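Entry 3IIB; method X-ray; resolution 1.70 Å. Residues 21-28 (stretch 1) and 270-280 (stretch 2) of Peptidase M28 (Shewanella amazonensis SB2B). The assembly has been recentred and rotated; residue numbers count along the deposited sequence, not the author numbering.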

# COMPACT_ATOMS: atom_id res chain seq x y z
N SER A 21 -27.99 2.63 -4.85
CA SER A 21 -26.57 2.72 -5.16
C SER A 21 -26.11 4.19 -5.30
O SER A 21 -24.92 4.45 -5.55
CB SER A 21 -26.29 1.96 -6.48
OG SER A 21 -26.94 2.63 -7.56
N LEU A 22 -27.02 5.14 -5.08
CA LEU A 22 -26.75 6.58 -5.36
C LEU A 22 -25.48 7.08 -4.66
O LEU A 22 -24.62 7.65 -5.31
CB LEU A 22 -27.95 7.47 -5.00
CG LEU A 22 -27.73 8.97 -5.31
CD1 LEU A 22 -27.43 9.26 -6.83
CD2 LEU A 22 -28.94 9.79 -4.77
N GLY A 23 -25.36 6.85 -3.35
CA GLY A 23 -24.17 7.31 -2.60
C GLY A 23 -22.90 6.81 -3.25
O GLY A 23 -21.98 7.59 -3.55
N TYR A 24 -22.84 5.51 -3.50
CA TYR A 24 -21.65 4.91 -4.12
C TYR A 24 -21.42 5.49 -5.52
O TYR A 24 -20.30 5.83 -5.90
CB TYR A 24 -21.78 3.38 -4.21
CG TYR A 24 -20.59 2.76 -4.95
CD1 TYR A 24 -19.42 2.44 -4.29
CD2 TYR A 24 -20.64 2.60 -6.34
CE1 TYR A 24 -18.34 1.91 -4.97
CE2 TYR A 24 -19.57 2.08 -7.02
CZ TYR A 24 -18.42 1.74 -6.33
OH TYR A 24 -17.36 1.20 -7.05
N ASP A 25 -22.51 5.62 -6.26
CA ASP A 25 -22.43 6.13 -7.63
C ASP A 25 -21.88 7.56 -7.68
O ASP A 25 -21.18 7.91 -8.61
CB ASP A 25 -23.81 6.12 -8.30
CG ASP A 25 -24.35 4.71 -8.56
OD1 ASP A 25 -23.58 3.74 -8.65
OD2 ASP A 25 -25.58 4.62 -8.66
N ILE A 26 -22.19 8.37 -6.67
CA ILE A 26 -21.71 9.75 -6.65
C ILE A 26 -20.19 9.76 -6.43
O ILE A 26 -19.44 10.47 -7.12
CB ILE A 26 -22.43 10.62 -5.61
CG1 ILE A 26 -23.88 10.85 -6.02
CG2 ILE A 26 -21.76 11.95 -5.52
CD1 ILE A 26 -24.75 11.47 -4.95
N VAL A 27 -19.72 8.94 -5.50
CA VAL A 27 -18.27 8.91 -5.25
C VAL A 27 -17.49 8.21 -6.38
O VAL A 27 -16.34 8.62 -6.73
CB VAL A 27 -17.87 8.39 -3.85
CG1 VAL A 27 -18.30 6.95 -3.60
CG2 VAL A 27 -16.32 8.54 -3.67
N GLU A 28 -18.12 7.23 -7.02
CA GLU A 28 -17.50 6.60 -8.21
C GLU A 28 -17.37 7.69 -9.29
O GLU A 28 -16.34 7.81 -9.93
CB GLU A 28 -18.33 5.44 -8.71
CG GLU A 28 -17.68 4.60 -9.80
CD GLU A 28 -17.90 5.13 -11.22
OE1 GLU A 28 -18.64 6.10 -11.45
OE2 GLU A 28 -17.32 4.52 -12.14
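Stretch 2 (270-280) DGAGVAIVTAA

Ala-275 is the pivot of this contact. Its CB points toward the first helix and lands in a shallow seat formed by Gly-23, Ile-26 and Val-27: it lies 3.9 Å from Ile-26 CB, 3.9 Å from Val-27 CB and only 3.1 Å from Gly-23 O. That last approach brings a methyl against a backbone carbonyl, and it goes with a close approach of the helices, the CA atoms of Gly-23 and Ala-275 being 5.0 Å apart and the axes 8.1 Å apart at their nearest. Small residues, Gly-23 and Ala-275, lie where the backbones come nearest. The helices run in roughly opposed directions, 136° between their N-to-C vectors, so progress along one is retreat along the other: Val-27 meets the start of stretch 2, Leu-22 its far end.

One turn on from Ala-275, Ala-279 repeats the motif, its CB 3.7 Å from Gly-23 CA. Leu-22 (t, p) reaches in from the side, placing CD2 4.0 Å from Ala-279 CB. Ile-26, which loses more area than any other residue here, extends in the m, t rotamer so that CD1 lies 3.8 Å from Thr-278 CG2 and 4.1 Å from Ala-279 CB. One turn back, Val-27 CG2 rests 3.7 Å from Gly-271 C; a CB at Gly-271 would crowd that methyl at 3.2 Å.

Both stretches are helical where they meet, helix 22-28 against helix 270-280, and no hydrogen bond crosses between them; packing does the work. The hydroxyls of Ser-21 and Thr-278 bond within their own stretches, while the Glu-28 carboxylate is bonded elsewhere in the structure. Thr-278 offers its methyl to Ile-26 while OG1 donates to Val-274 O at 2.7 Å. Beyond the contact, Ser-21 OG donates to Asp-25 OD2 at 2.6 Å, alongside the backbone bond from Asp-25 N to Ser-21 O at 2.8 Å, tying the start of the first helix together.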

# COMPACT_ATOMS: atom_id res chain seq x y z
N ASP A 270 -12.25 13.73 0.48
CA ASP A 270 -13.50 13.46 1.17
C ASP A 270 -14.61 13.21 0.15
O ASP A 270 -15.76 13.66 0.28
CB ASP A 270 -13.83 14.67 2.09
CG ASP A 270 -15.03 14.43 2.98
OD1 ASP A 270 -15.29 13.25 3.35
OD2 ASP A 270 -15.72 15.46 3.32
N GLY A 271 -14.28 12.43 -0.89
CA GLY A 271 -15.27 12.02 -1.85
C GLY A 271 -16.42 11.28 -1.18
O GLY A 271 -17.59 11.44 -1.57
N ALA A 272 -16.13 10.47 -0.18
CA ALA A 272 -17.17 9.78 0.54
C ALA A 272 -18.15 10.77 1.18
O ALA A 272 -19.34 10.57 1.12
CB ALA A 272 -16.53 8.90 1.61
N GLY A 273 -17.62 11.83 1.80
CA GLY A 273 -18.45 12.83 2.47
C GLY A 273 -19.30 13.58 1.46
O GLY A 273 -20.48 13.77 1.69
N VAL A 274 -18.72 13.95 0.32
CA VAL A 274 -19.53 14.58 -0.73
C VAL A 274 -20.76 13.69 -1.11
O VAL A 274 -21.90 14.19 -1.24
CB VAL A 274 -18.67 14.87 -1.98
CG1 VAL A 274 -19.54 15.33 -3.15
CG2 VAL A 274 -17.58 15.91 -1.64
N ALA A 275 -20.50 12.40 -1.29
CA ALA A 275 -21.53 11.45 -1.69
C ALA A 275 -22.54 11.26 -0.61
O ALA A 275 -23.73 11.12 -0.89
CB ALA A 275 -20.91 10.10 -2.06
N ILE A 276 -22.07 11.24 0.64
CA ILE A 276 -22.97 10.98 1.77
C ILE A 276 -23.98 12.09 1.87
O ILE A 276 -25.20 11.84 1.89
CB ILE A 276 -22.17 10.82 3.08
CG1 ILE A 276 -21.49 9.46 3.10
CG2 ILE A 276 -23.07 11.01 4.32
CD1 ILE A 276 -20.26 9.37 4.05
N VAL A 277 -23.50 13.35 1.93
CA VAL A 277 -24.45 14.48 2.11
C VAL A 277 -25.30 14.75 0.86
O VAL A 277 -26.52 15.02 0.99
CB VAL A 277 -23.78 15.77 2.65
CG1 VAL A 277 -23.08 15.48 4.02
CG2 VAL A 277 -22.81 16.42 1.63
N THR A 278 -24.73 14.56 -0.32
CA THR A 278 -25.50 14.75 -1.59
C THR A 278 -26.58 13.69 -1.75
O THR A 278 -27.74 14.01 -2.04
CB THR A 278 -24.60 14.78 -2.81
OG1 THR A 278 -23.62 15.80 -2.64
CG2 THR A 278 -25.40 15.08 -4.10
N ALA A 279 -26.22 12.42 -1.56
CA ALA A 279 -27.21 11.34 -1.63
C ALA A 279 -28.29 11.48 -0.57
O ALA A 279 -29.48 11.30 -0.88
CB ALA A 279 -26.53 9.94 -1.53
N ALA A 280 -27.92 11.81 0.66
CA ALA A 280 -28.90 12.03 1.75
C ALA A 280 -29.91 13.11 1.36
O ALA A 280 -31.12 12.93 1.51
CB ALA A 280 -28.20 12.36 3.08